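Local coordinates for protein Poly(A) ribonuclease pop2 (Schizosaccharomyces pombe, PDB 3G0Z) that catalyses 3'-exonucleolytic cleavage of poly(A) to 5'-AMP as a catalytic deadenylase subunit of the CCR4-NOT complex, using bound metal ions, at residues Val47-Thr52 / Thr163-His168; Ile85-Leu90 / His236-Asp241. All coordinates share one frame; numbering follows the deposited sequence.

Contact 1 of 2, residues Val47-Thr52 / Thr163-His168. With ZN (zinc ion), chain B.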
loop_
_atom_site.group_PDB
_atom_site.type_symbol
_atom_site.label_atom_id
_atom_site.label_comp_id
_atom_site.label_asym_id
_atom_site.label_seq_id
_atom_site.Cartn_x
_atom_site.Cartn_y
_atom_site.Cartn_z
ATOM N N VAL A 47 -14.071 1.242 -0.752
ATOM C CA VAL A 47 -13.029 0.436 -0.117
ATOM C C VAL A 47 -11.760 0.454 -0.978
ATOM O O VAL A 47 -11.765 -0.016 -2.118
ATOM C CB VAL A 47 -13.507 -1.003 0.126
ATOM C CG1 VAL A 47 -12.403 -1.849 0.764
ATOM C CG2 VAL A 47 -14.768 -0.987 1.008
ATOM N N VAL A 48 -10.681 1.015 -0.437
ATOM C CA VAL A 48 -9.415 1.130 -1.170
ATOM C C VAL A 48 -8.410 0.114 -0.642
ATOM O O VAL A 48 -8.065 0.136 0.539
ATOM C CB VAL A 48 -8.801 2.555 -1.047
ATOM C CG1 VAL A 48 -7.522 2.670 -1.861
ATOM C CG2 VAL A 48 -9.815 3.622 -1.489
ATOM N N SER A 49 -7.940 -0.773 -1.510
ATOM C CA SER A 49 -6.856 -1.682 -1.143
ATOM C C SER A 49 -5.549 -1.201 -1.747
ATOM O O SER A 49 -5.474 -0.864 -2.932
ATOM C CB SER A 49 -7.155 -3.122 -1.583
ATOM O OG SER A 49 -8.338 -3.585 -0.951
ATOM N N MET A 50 -4.510 -1.170 -0.935
ATOM C CA MET A 50 -3.253 -0.644 -1.413
ATOM C C MET A 50 -2.078 -1.595 -1.204
ATOM O O MET A 50 -2.038 -2.365 -0.251
ATOM C CB MET A 50 -2.937 0.674 -0.736
ATOM C CG MET A 50 -1.496 1.092 -0.990
ATOM S SD MET A 50 -0.998 2.530 -0.053
ATOM C CE MET A 50 -1.755 2.219 1.532
ATOM N N ASP A 51 -1.118 -1.508 -2.115
ATOM C CA ASP A 51 0.156 -2.152 -1.944
ATOM C C ASP A 51 1.261 -1.232 -2.505
ATOM O O ASP A 51 0.977 -0.343 -3.321
ATOM C CB ASP A 51 0.158 -3.478 -2.671
ATOM C CG ASP A 51 1.484 -4.165 -2.563
ATOM O OD1 ASP A 51 1.801 -4.613 -1.450
ATOM O OD2 ASP A 51 2.218 -4.211 -3.571
ATOM N N THR A 52 2.500 -1.410 -2.047
ATOM C CA THR A 52 3.625 -0.585 -2.525
ATOM C C THR A 52 4.834 -1.438 -2.887
ATOM O O THR A 52 5.016 -2.507 -2.325
ATOM C CB THR A 52 4.097 0.460 -1.468
ATOM O OG1 THR A 52 4.598 -0.215 -0.308
ATOM C CG2 THR A 52 2.963 1.396 -1.059
ATOM N N THR A 163 -12.667 3.189 3.375
ATOM C CA THR A 163 -11.911 2.179 4.109
ATOM C C THR A 163 -10.613 1.853 3.365
ATOM O O THR A 163 -10.632 1.522 2.179
ATOM C CB THR A 163 -12.742 0.887 4.325
ATOM O OG1 THR A 163 -13.962 1.206 5.007
ATOM C CG2 THR A 163 -11.976 -0.141 5.175
ATOM N N TRP A 164 -9.482 1.975 4.042
ATOM C CA TRP A 164 -8.218 1.541 3.444
ATOM C C TRP A 164 -7.823 0.151 3.961
ATOM O O TRP A 164 -7.913 -0.119 5.165
ATOM C CB TRP A 164 -7.101 2.544 3.736
ATOM C CG TRP A 164 -7.129 3.796 2.888
ATOM C CD1 TRP A 164 -7.978 4.857 3.027
ATOM C CD2 TRP A 164 -6.275 4.112 1.789
ATOM N NE1 TRP A 164 -7.699 5.811 2.096
ATOM C CE2 TRP A 164 -6.654 5.387 1.322
ATOM C CE3 TRP A 164 -5.214 3.455 1.164
ATOM C CZ2 TRP A 164 -6.027 6.009 0.239
ATOM C CZ3 TRP A 164 -4.573 4.084 0.101
ATOM C CH2 TRP A 164 -4.990 5.347 -0.354
ATOM N N ILE A 165 -7.385 -0.719 3.050
ATOM C CA ILE A 165 -6.940 -2.066 3.395
ATOM C C ILE A 165 -5.505 -2.276 2.907
ATOM O O ILE A 165 -5.172 -1.910 1.790
ATOM C CB ILE A 165 -7.805 -3.139 2.716
ATOM C CG1 ILE A 165 -9.277 -2.753 2.736
ATOM C CG2 ILE A 165 -7.647 -4.453 3.423
ATOM C CD1 ILE A 165 -9.861 -2.802 4.098
ATOM N N THR A 166 -4.665 -2.887 3.738
ATOM C CA THR A 166 -3.269 -3.109 3.384
ATOM C C THR A 166 -2.796 -4.371 4.090
ATOM O O THR A 166 -3.238 -4.660 5.197
ATOM C CB THR A 166 -2.374 -1.964 3.883
ATOM O OG1 THR A 166 -2.408 -1.934 5.318
ATOM C CG2 THR A 166 -2.849 -0.625 3.373
ATOM N N PHE A 167 -1.901 -5.114 3.453
ATOM C CA PHE A 167 -1.198 -6.205 4.114
ATOM C C PHE A 167 0.098 -5.597 4.623
ATOM O O PHE A 167 0.737 -4.826 3.912
ATOM C CB PHE A 167 -0.899 -7.311 3.107
ATOM C CG PHE A 167 -0.541 -8.625 3.729
ATOM C CD1 PHE A 167 -1.530 -9.522 4.090
ATOM C CD2 PHE A 167 0.787 -8.976 3.919
ATOM C CE1 PHE A 167 -1.208 -10.747 4.655
ATOM C CE2 PHE A 167 1.126 -10.199 4.484
ATOM C CZ PHE A 167 0.123 -11.090 4.851
ATOM N N HIS A 168 0.501 -5.917 5.843
ATOM C CA HIS A 168 1.688 -5.267 6.398
ATOM C C HIS A 168 1.671 -3.759 6.050
ATOM O O HIS A 168 2.190 -3.344 5.017
ATOM C CB HIS A 168 2.954 -5.936 5.856
ATOM C CG HIS A 168 3.860 -6.470 6.925
ATOM N ND1 HIS A 168 4.127 -7.816 7.070
ATOM C CD2 HIS A 168 4.554 -5.841 7.904
ATOM C CE1 HIS A 168 4.954 -7.992 8.085
ATOM N NE2 HIS A 168 5.228 -6.809 8.610
HETATM ZN ZN ZN B . 3.901 -5.696 -3.427
HETATM O O HOH W 1 -1.329 -4.827 0.716
HETATM O O HOH W 2 4.448 -5.507 -0.980
#
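Val48 and Trp164 anchor the close-packed end of two neighbouring parallel strands, 47-52 and 163-166. Three backbone bonds join them: Val48 N to Thr163 O (2.7 Å), Ile165 N to Val48 O (2.7 Å) and Met50 N to Ile165 O (2.9 Å). On the face carrying Val48 and Met50, Val48 CG1 sits over the six-membered ring of Trp164 in a CH-pi contact, 3.8 Å from its centroid and 11° off the normal. CG1 gets there because it lies anti to the backbone N (chi1 -178°). Met50 bends at chi3 (41°) and brings CE obliquely to Trp164 CZ3 (3.7 Å) and alongside Thr166 CG2 (3.6 Å); its SD makes an oblique Met-aromatic contact with the same ring. The indole is fixed further by NE1 bonding to Leu156 O and by an edge-to-face stack with Phe200. On the other face, Val47 CG1 meets Ile165 CG1 beneath helix 238-257. Beyond Met50 the strands part, and a water takes over, donating to Met50 O (2.7 Å) and accepting from Phe167 N. Here the chain turns toward solvent, and Phe167 is partly exposed. Asp51 lies at this looser end, its OD2 on the zinc ion (2.2 Å) and its OD1 accepting a bond from a zinc-bound water. The chemistry therefore changes along the strand, from an apolar, directly bonded core of this RNase H-like DEDD nuclease to a hydrated end where a catalytic carboxylate holds metal.

Contact 2 of 2, residues Ile85-Leu90 / His236-Asp241; sequences IIQIGL and HQAGSD. With ZN (zinc ion), chain B.
Gly89 of strand 87-93 and Gly239 in the first turn of helix 238-257 bring their CA atoms to 4.0 Å, a very close strand-to-helix approach. A CB on Gly89 would collide with Ala238 O, and Ala238 CB itself packs against Gly89 N at 3.3 Å. Gln87 carries the polar half. With CG anti to the carbonyl carbon (chi1 -73°) and the chain extended beyond it, its amide reaches the start of the helix. OE1 takes the N-H of Ala238 (2.9 Å, nearly straight at 167°), with the donor tilted from the carbonyl plane. NE2 gives a hydrogen to Gln237 OE1 (3.1 Å) and also bonds Asn109 OD1, while the two glutamine amides are turned 46° apart. Gln237, at the N-cap position, has its own NE2 on Ser130 O, so each buried amide is bonded at both its oxygen and its nitrogen. A leucine in place of Gln87 would probably leave the Ala238 N-H at the helix start and Gln237 OE1 without these partners. One turn on, Asp241 OD2 binds the zinc ion (2.5 Å), and its OD1 forms a salt bridge with Arg231. Ile86 and Gln87 form a classic beta bulge opposite Glu53, a residue of the catalytic zinc site. Strand 87-93 lies between strands 47-53 and 105-109, with helix 238-257 starting over it; Gln107 and Thr105 of strand 105-109 bond Gly239.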
loop_
_atom_site.group_PDB
_atom_site.type_symbol
_atom_site.label_atom_id
_atom_site.label_comp_id
_atom_site.label_asym_id
_atom_site.label_seq_id
_atom_site.Cartn_x
_atom_site.Cartn_y
_atom_site.Cartn_z
ATOM N N ILE A 85 9.887 5.533 -3.260
ATOM C CA ILE A 85 8.829 4.629 -3.689
ATOM C C ILE A 85 8.991 4.366 -5.185
ATOM O O ILE A 85 9.388 5.256 -5.947
ATOM C CB ILE A 85 7.444 5.269 -3.409
ATOM C CG1 ILE A 85 6.308 4.290 -3.700
ATOM C CG2 ILE A 85 7.279 6.576 -4.212
ATOM C CD1 ILE A 85 6.189 3.178 -2.686
ATOM N N ILE A 86 8.716 3.134 -5.605
ATOM C CA ILE A 86 8.782 2.769 -7.016
ATOM C C ILE A 86 7.389 2.551 -7.628
ATOM O O ILE A 86 7.114 3.013 -8.730
ATOM C CB ILE A 86 9.691 1.532 -7.236
ATOM C CG1 ILE A 86 11.147 1.911 -6.995
ATOM C CG2 ILE A 86 9.578 1.004 -8.671
ATOM C CD1 ILE A 86 12.072 0.686 -6.920
ATOM N N GLN A 87 6.517 1.846 -6.918
ATOM C CA GLN A 87 5.124 1.676 -7.367
ATOM C C GLN A 87 4.163 1.764 -6.205
ATOM O O GLN A 87 4.503 1.364 -5.088
ATOM C CB GLN A 87 4.895 0.303 -8.009
ATOM C CG GLN A 87 5.480 0.075 -9.370
ATOM C CD GLN A 87 5.042 -1.278 -9.955
ATOM O OE1 GLN A 87 4.848 -2.253 -9.226
ATOM N NE2 GLN A 87 4.862 -1.323 -11.267
ATOM N N ILE A 88 2.957 2.267 -6.477
ATOM C CA ILE A 88 1.821 2.104 -5.575
ATOM C C ILE A 88 0.629 1.561 -6.362
ATOM O O ILE A 88 0.308 2.056 -7.443
ATOM C CB ILE A 88 1.393 3.428 -4.923
ATOM C CG1 ILE A 88 2.477 3.928 -3.976
ATOM C CG2 ILE A 88 0.089 3.230 -4.158
ATOM C CD1 ILE A 88 2.334 5.401 -3.644
ATOM N N GLY A 89 -0.001 0.525 -5.826
ATOM C CA GLY A 89 -1.202 -0.037 -6.414
ATOM C C GLY A 89 -2.414 0.349 -5.586
ATOM O O GLY A 89 -2.402 0.261 -4.351
ATOM N N LEU A 90 -3.456 0.815 -6.258
ATOM C CA LEU A 90 -4.730 1.040 -5.582
ATOM C C LEU A 90 -5.843 0.267 -6.278
ATOM O O LEU A 90 -6.080 0.451 -7.476
ATOM C CB LEU A 90 -5.076 2.520 -5.547
ATOM C CG LEU A 90 -4.110 3.502 -4.882
ATOM C CD1 LEU A 90 -4.604 4.929 -5.105
ATOM C CD2 LEU A 90 -3.984 3.201 -3.385
ATOM N N HIS A 236 4.850 -9.436 -7.208
ATOM C CA HIS A 236 5.788 -8.358 -6.881
ATOM C C HIS A 236 5.562 -7.053 -7.653
ATOM O O HIS A 236 6.443 -6.205 -7.707
ATOM C CB HIS A 236 7.239 -8.822 -7.049
ATOM C CG HIS A 236 7.613 -9.958 -6.147
ATOM N ND1 HIS A 236 7.597 -9.852 -4.770
ATOM C CD2 HIS A 236 8.006 -11.224 -6.423
ATOM C CE1 HIS A 236 7.964 -11.004 -4.237
ATOM N NE2 HIS A 236 8.218 -11.855 -5.218
ATOM N N GLN A 237 4.391 -6.893 -8.258
ATOM C CA GLN A 237 4.018 -5.595 -8.793
ATOM C C GLN A 237 2.790 -5.054 -8.053
ATOM O O GLN A 237 1.829 -5.787 -7.801
ATOM C CB GLN A 237 3.804 -5.670 -10.301
ATOM C CG GLN A 237 5.125 -5.884 -11.042
ATOM C CD GLN A 237 5.132 -5.251 -12.415
ATOM O OE1 GLN A 237 4.629 -4.143 -12.604
ATOM N NE2 GLN A 237 5.709 -5.950 -13.379
ATOM N N ALA A 238 2.841 -3.774 -7.697
ATOM C CA ALA A 238 1.896 -3.228 -6.735
ATOM C C ALA A 238 0.437 -3.347 -7.191
ATOM O O ALA A 238 -0.425 -3.642 -6.385
ATOM C CB ALA A 238 2.245 -1.793 -6.397
ATOM N N GLY A 239 0.166 -3.117 -8.473
ATOM C CA GLY A 239 -1.201 -3.178 -8.958
ATOM C C GLY A 239 -1.844 -4.534 -8.702
ATOM O O GLY A 239 -2.970 -4.635 -8.188
ATOM N N SER A 240 -1.116 -5.585 -9.066
ATOM C CA SER A 240 -1.573 -6.964 -8.873
ATOM C C SER A 240 -1.700 -7.326 -7.391
ATOM O O SER A 240 -2.688 -7.920 -6.966
ATOM C CB SER A 240 -0.608 -7.935 -9.569
ATOM O OG SER A 240 -1.086 -9.262 -9.490
ATOM N N ASP A 241 -0.694 -6.970 -6.604
ATOM C CA ASP A 241 -0.721 -7.247 -5.177
ATOM C C ASP A 241 -1.862 -6.490 -4.487
ATOM O O ASP A 241 -2.466 -6.997 -3.543
ATOM C CB ASP A 241 0.614 -6.893 -4.533
ATOM C CG ASP A 241 1.747 -7.817 -4.982
ATOM O OD1 ASP A 241 1.464 -8.947 -5.419
ATOM O OD2 ASP A 241 2.920 -7.402 -4.908
HETATM ZN ZN ZN B . 3.901 -5.696 -3.427
HETATM O O HOH W 2 4.448 -5.507 -0.980
#

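Going from the N terminus, strand 47-53 is the first contact segment reached, and strand 87-93 follows antiparallel beside it. Contact 1 closes a loop of 110 residues when strand 163-166 arrives on the other flank of strand 47-53. Contact 2 closes one of 145 residues when helix 238-257 begins against strand 87-93. The segments alternate along the chain, so the two loops cross. Asp51 O and Gly89 N, 2.8 Å apart and probably hydrogen-bonded, link the contacts through the sheet. The zinc ion links them again, since Asp51 from contact 1 and Asp241 from contact 2 both bind it. Central sheet and helix 238-257 are thus joined at the active site.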